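Local atomic coordinates of flagellar basal body protein (Helicobacter pylori, PDB entry 5NPY), a protein that probably assembles into the flagellar hook, the flexible joint that links the basal-body rod to the filament. Residues 245-250 with 261-266; 238-243 with 330-335. One frame throughout, in Å; residues are numbered along the deposited sequence.

Contact 1: 245-250 with 261-266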
loop_
_atom_site.group_PDB
_atom_site.type_symbol
_atom_site.label_atom_id
_atom_site.label_comp_id
_atom_site.label_asym_id
_atom_site.label_seq_id
_atom_site.Cartn_x
_atom_site.Cartn_y
_atom_site.Cartn_z
ATOM N N ASN A 245 33.935 13.716 2.163
ATOM C CA ASN A 245 34.784 14.820 2.656
ATOM C C ASN A 245 34.595 14.966 4.170
ATOM O O ASN A 245 33.874 15.858 4.621
ATOM C CB ASN A 245 34.461 16.130 1.937
ATOM C CG ASN A 245 34.504 15.996 0.431
ATOM O OD1 ASN A 245 35.557 15.737 -0.153
ATOM N ND2 ASN A 245 33.360 16.187 -0.206
ATOM N N ARG A 246 35.295 14.118 4.938
ATOM C CA ARG A 246 35.100 13.986 6.379
ATOM C C ARG A 246 35.830 15.042 7.211
ATOM O O ARG A 246 35.440 15.267 8.362
ATOM C CB ARG A 246 35.550 12.585 6.834
ATOM C CG ARG A 246 34.914 11.422 6.016
ATOM C CD ARG A 246 35.310 10.056 6.534
ATOM N NE ARG A 246 34.520 8.999 5.897
ATOM C CZ ARG A 246 33.401 8.538 6.429
ATOM N NH1 ARG A 246 32.965 9.076 7.579
ATOM N NH2 ARG A 246 32.729 7.581 5.796
ATOM N N LYS A 247 36.872 15.688 6.678
ATOM C CA LYS A 247 37.766 16.502 7.491
ATOM C C LYS A 247 37.281 17.943 7.577
ATOM O O LYS A 247 36.947 18.562 6.561
ATOM C CB LYS A 247 39.187 16.476 6.929
ATOM C CG LYS A 247 39.872 15.119 6.973
ATOM C CD LYS A 247 40.127 14.663 8.403
ATOM C CE LYS A 247 40.985 13.400 8.444
ATOM N NZ LYS A 247 40.355 12.306 9.253
ATOM N N LEU A 248 37.264 18.471 8.797
ATOM C CA LEU A 248 37.024 19.879 9.079
ATOM C C LEU A 248 38.216 20.405 9.859
ATOM O O LEU A 248 38.463 19.953 10.980
ATOM C CB LEU A 248 35.755 20.079 9.907
ATOM C CG LEU A 248 34.405 20.355 9.255
ATOM C CD1 LEU A 248 33.344 20.431 10.347
ATOM C CD2 LEU A 248 34.407 21.636 8.493
ATOM N N ASN A 249 38.950 21.355 9.271
ATOM C CA ASN A 249 40.082 21.991 9.933
ATOM C C ASN A 249 39.635 23.319 10.531
ATOM O O ASN A 249 39.149 24.197 9.813
ATOM C CB ASN A 249 41.236 22.214 8.961
ATOM C CG ASN A 249 41.425 21.058 8.020
ATOM O OD1 ASN A 249 40.804 21.006 6.961
ATOM N ND2 ASN A 249 42.286 20.117 8.397
ATOM N N VAL A 250 39.808 23.465 11.837
ATOM C CA VAL A 250 39.443 24.679 12.551
ATOM C C VAL A 250 40.665 25.172 13.309
ATOM O O VAL A 250 41.414 24.374 13.883
ATOM C CB VAL A 250 38.251 24.428 13.498
ATOM C CG1 VAL A 250 38.503 23.187 14.329
ATOM C CG2 VAL A 250 37.970 25.652 14.373
ATOM N N ASP A 261 45.625 24.821 15.870
ATOM C CA ASP A 261 44.882 24.025 14.898
ATOM C C ASP A 261 44.161 22.852 15.557
ATOM O O ASP A 261 44.626 22.297 16.554
ATOM C CB ASP A 261 45.807 23.477 13.805
ATOM C CG ASP A 261 46.540 24.569 13.045
ATOM O OD1 ASP A 261 47.708 24.330 12.681
ATOM O OD2 ASP A 261 45.956 25.650 12.798
ATOM N N PHE A 262 43.026 22.467 14.960
ATOM C CA PHE A 262 42.228 21.313 15.363
ATOM C C PHE A 262 41.671 20.627 14.123
ATOM O O PHE A 262 41.318 21.282 13.142
ATOM C CB PHE A 262 41.027 21.687 16.244
ATOM C CG PHE A 262 41.373 22.471 17.465
ATOM C CD1 PHE A 262 41.600 21.828 18.670
ATOM C CD2 PHE A 262 41.442 23.852 17.418
ATOM C CE1 PHE A 262 41.909 22.545 19.798
ATOM C CE2 PHE A 262 41.751 24.574 18.540
ATOM C CZ PHE A 262 41.990 23.920 19.733
ATOM N N VAL A 263 41.557 19.308 14.181
ATOM C CA VAL A 263 40.916 18.540 13.125
ATOM C C VAL A 263 39.732 17.786 13.716
ATOM O O VAL A 263 39.889 17.012 14.667
ATOM C CB VAL A 263 41.888 17.572 12.438
ATOM C CG1 VAL A 263 41.144 16.746 11.398
ATOM C CG2 VAL A 263 43.021 18.350 11.782
ATOM N N PHE A 264 38.552 18.027 13.157
ATOM C CA PHE A 264 37.367 17.228 13.395
ATOM C C PHE A 264 37.117 16.374 12.157
ATOM O O PHE A 264 37.430 16.784 11.032
ATOM C CB PHE A 264 36.148 18.108 13.674
ATOM C CG PHE A 264 36.354 19.131 14.753
ATOM C CD1 PHE A 264 37.365 19.000 15.690
ATOM C CD2 PHE A 264 35.507 20.219 14.843
ATOM C CE1 PHE A 264 37.540 19.939 16.692
ATOM C CE2 PHE A 264 35.667 21.173 15.855
ATOM C CZ PHE A 264 36.682 21.030 16.784
ATOM N N THR A 265 36.556 15.182 12.364
ATOM C CA THR A 265 36.361 14.207 11.296
ATOM C C THR A 265 34.956 13.622 11.364
ATOM O O THR A 265 34.518 13.175 12.427
ATOM C CB THR A 265 37.386 13.065 11.385
ATOM O OG1 THR A 265 38.714 13.575 11.206
ATOM C CG2 THR A 265 37.093 11.991 10.351
ATOM N N TYR A 266 34.271 13.586 10.225
ATOM C CA TYR A 266 32.944 12.996 10.185
ATOM C C TYR A 266 33.033 11.486 10.323
ATOM O O TYR A 266 33.829 10.831 9.637
ATOM C CB TYR A 266 32.213 13.366 8.892
ATOM C CG TYR A 266 30.834 12.752 8.796
ATOM C CD1 TYR A 266 30.628 11.542 8.124
ATOM C CD2 TYR A 266 29.728 13.370 9.397
ATOM C CE1 TYR A 266 29.358 10.962 8.052
ATOM C CE2 TYR A 266 28.449 12.801 9.316
ATOM C CZ TYR A 266 28.274 11.606 8.637
ATOM O OH TYR A 266 27.034 11.037 8.555
#
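R246 and Y266 meet at one end of an antiparallel beta hairpin, strands 247-252 and 260-266. The R246 side chain runs past the Y266 carbonyl. R246 CB lies 3.7 Å from Y266 O, and CG stays about as close. R246 CD comes nearer, 3.5 Å from Y266 O. The chain is extended from CG to NE, and CZ then turns out of its line, bringing NH1 to Y266 O. R246 NH1 donates to Y266 O at 2.8 Å with an N-H...O angle of 147°. The oxygen lies in the guanidinium plane, but NH1 stands above the carbonyl plane, 52° out of it. R246 NH1 also sits at the edge of the Y266 ring, 3.4 Å from Y266 CD1. NH2 turns to D384 in a salt bridge. Y266 OH has partners in D228 and K277.

L248 with F264 and V250 with F262 are hydrogen-bonded pairs. R246 O also accepts a bond from Y266 N. K247 with T265 and N249 with V263 are non-hydrogen-bonded pairs. On the face with K247, the lysine bends at chi2 and lies beside T265, pointing the same way. K247 NZ bonds T265 OG1 at 2.8 Å, while its CD touches V263 CG1.

The face with L248, V250, F262 and F264 is apolar. V250 CG1 sits between the backbone N and the carbonyl carbon (chi1 49°). V250 CG1 packs 3.5 Å from F262 CB and makes a CH-pi contact over the F264 ring, 4.0 Å from the centroid.

Through L248, F262 and F264 the apolar face thus packs against helix 279-289. The other mixes the exposed K247 and V263 with a buried T265, whose OG1 K247 NZ holds. The arginine ties the end of the hairpin to the loop that carries D384.

Contact 2: 238-243 with 330-335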
loop_
_atom_site.group_PDB
_atom_site.type_symbol
_atom_site.label_atom_id
_atom_site.label_comp_id
_atom_site.label_asym_id
_atom_site.label_seq_id
_atom_site.Cartn_x
_atom_site.Cartn_y
_atom_site.Cartn_z
ATOM N N GLU A 238 23.066 20.876 -3.328
ATOM C CA GLU A 238 24.167 19.940 -3.306
ATOM C C GLU A 238 24.172 19.205 -1.972
ATOM O O GLU A 238 24.194 19.860 -0.916
ATOM C CB GLU A 238 25.475 20.675 -3.495
ATOM C CG GLU A 238 25.462 21.694 -4.610
ATOM C CD GLU A 238 26.782 22.428 -4.689
ATOM O OE1 GLU A 238 27.021 23.299 -3.823
ATOM O OE2 GLU A 238 27.586 22.109 -5.594
ATOM N N PRO A 239 24.138 17.875 -1.965
ATOM C CA PRO A 239 24.342 17.142 -0.710
ATOM C C PRO A 239 25.613 17.622 -0.023
ATOM O O PRO A 239 26.599 17.988 -0.679
ATOM C CB PRO A 239 24.466 15.685 -1.169
ATOM C CG PRO A 239 24.771 15.757 -2.616
ATOM C CD PRO A 239 24.088 16.980 -3.128
ATOM N N ILE A 240 25.575 17.659 1.310
ATOM C CA ILE A 240 26.773 18.037 2.051
ATOM C C ILE A 240 27.878 17.003 1.845
ATOM O O ILE A 240 29.071 17.346 1.832
ATOM C CB ILE A 240 26.439 18.228 3.542
ATOM C CG1 ILE A 240 25.387 19.334 3.694
ATOM C CG2 ILE A 240 27.696 18.531 4.335
ATOM C CD1 ILE A 240 25.853 20.683 3.200
ATOM N N ASP A 241 27.499 15.731 1.690
ATOM C CA ASP A 241 28.413 14.660 1.293
ATOM C C ASP A 241 29.570 14.515 2.285
ATOM O O ASP A 241 30.725 14.304 1.900
ATOM C CB ASP A 241 28.923 14.880 -0.144
ATOM C CG ASP A 241 29.636 13.652 -0.718
ATOM O OD1 ASP A 241 30.303 13.826 -1.753
ATOM O OD2 ASP A 241 29.553 12.528 -0.143
ATOM N N ALA A 242 29.242 14.609 3.581
ATOM C CA ALA A 242 30.216 14.361 4.640
ATOM C C ALA A 242 30.951 13.047 4.446
ATOM O O ALA A 242 32.101 12.913 4.873
ATOM C CB ALA A 242 29.525 14.346 6.002
ATOM N N ILE A 243 30.302 12.068 3.814
ATOM C CA ILE A 243 30.879 10.732 3.717
ATOM C C ILE A 243 32.202 10.767 2.970
ATOM O O ILE A 243 33.183 10.136 3.383
ATOM C CB ILE A 243 29.886 9.764 3.057
ATOM C CG1 ILE A 243 28.697 9.544 3.976
ATOM C CG2 ILE A 243 30.569 8.432 2.744
ATOM C CD1 ILE A 243 29.069 8.780 5.202
ATOM N N ASP A 330 32.975 24.272 2.926
ATOM C CA ASP A 330 32.780 24.789 1.592
ATOM C C ASP A 330 31.312 24.666 1.228
ATOM O O ASP A 330 30.731 25.579 0.781
ATOM C CB ASP A 330 33.585 24.014 0.529
ATOM C CG ASP A 330 35.100 24.223 0.604
ATOM O OD1 ASP A 330 35.601 25.139 1.241
ATOM O OD2 ASP A 330 35.822 23.431 -0.007
ATOM N N LYS A 331 30.736 23.506 1.432
ATOM C CA LYS A 331 29.356 23.226 1.130
ATOM C C LYS A 331 28.347 24.080 1.842
ATOM O O LYS A 331 27.375 24.437 1.287
ATOM C CB LYS A 331 29.065 21.792 1.461
ATOM C CG LYS A 331 29.598 20.807 0.480
ATOM C CD LYS A 331 28.879 20.928 -0.801
ATOM C CE LYS A 331 29.538 20.065 -1.830
ATOM N NZ LYS A 331 29.442 20.742 -3.123
ATOM N N LEU A 332 28.615 24.392 3.083
ATOM C CA LEU A 332 27.752 25.179 3.885
ATOM C C LEU A 332 28.018 26.660 3.808
ATOM O O LEU A 332 27.280 27.414 4.350
ATOM C CB LEU A 332 27.918 24.762 5.325
ATOM C CG LEU A 332 27.370 23.402 5.657
ATOM C CD1 LEU A 332 27.986 22.810 6.899
ATOM C CD2 LEU A 332 25.864 23.410 5.715
ATOM N N GLY A 333 29.073 27.075 3.144
ATOM C CA GLY A 333 29.405 28.469 3.107
ATOM C C GLY A 333 29.855 28.973 4.464
ATOM O O GLY A 333 29.523 30.050 4.865
ATOM N N LEU A 334 30.626 28.175 5.158
ATOM C CA LEU A 334 31.100 28.536 6.448
ATOM C C LEU A 334 32.606 28.686 6.486
ATOM O O LEU A 334 33.194 28.672 7.530
ATOM C CB LEU A 334 30.656 27.493 7.441
ATOM C CG LEU A 334 29.237 27.594 7.988
ATOM C CD1 LEU A 334 28.971 26.478 8.969
ATOM C CD2 LEU A 334 28.954 28.938 8.624
ATOM N N ASN A 335 33.224 28.834 5.329
ATOM C CA ASN A 335 34.656 28.985 5.212
ATOM C C ASN A 335 35.187 30.249 5.801
ATOM O O ASN A 335 34.723 31.302 5.492
ATOM C CB ASN A 335 35.003 29.082 3.753
ATOM C CG ASN A 335 35.113 27.760 3.109
ATOM O OD1 ASN A 335 35.367 26.796 3.769
ATOM N ND2 ASN A 335 34.948 27.712 1.816
#
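The salt bridge between K331 NZ and E238 OE2 is the closest polar approach across this contact, and it is long at 3.4 Å. The two side chains cross at about a right angle. E238 OE1 bonds N234 instead, and the side-chain amide of N234 also bonds K331 O. N234 therefore joins the glutamate to the helix backbone.

K331 reaches the glutamate along a bent path. The K331 chain bends at chi2 (-68°), which places CD, and at chi4, which places NZ. On the way CG passes I240 O, and K331 CD lies 3.7 Å from P239 O. The aliphatic part of the lysine thus runs past the carbonyl oxygens of P239 and I240.

The apolar part of the contact rests on I240 CD1. I240 CD1 meets L332 CD2 at 3.7 Å and K331 CB at 3.8 Å. I240 crosses L332 at about a right angle.

The helix stops just after L332. G333 has positive phi, and two bonds back into the last turn make a Schellman motif. N335 ND2 bonds D330 OD1 at 2.7 Å across the same turn.

In the fold, the 238-243 loop lies against the C-terminal end of helix 327-332. I240 also touches I328 of that helix. L332 packs on I352 of strand 346-364.

Overall arrangement
Contact 1 is a regular beta hairpin. Contact 2 sets an irregular loop against a helix end and covers less than half the area. Both are only partly buried. In contact 2 I240 and L332 are buried while E238 and K331 are partly exposed; in contact 1 one face is largely buried and apolar and the other is mixed. Main-chain hydrogen bonds, with two from side chains, cross contact 1. Contact 2 has no hydrogen bond across it and relies on packing and a long salt bridge. Their centres are about 13 Å apart. They meet where Y266 CG lies 3.5 Å from A242 CB. The 238-243 loop leads into strand 247-252, so one run of chain serves both.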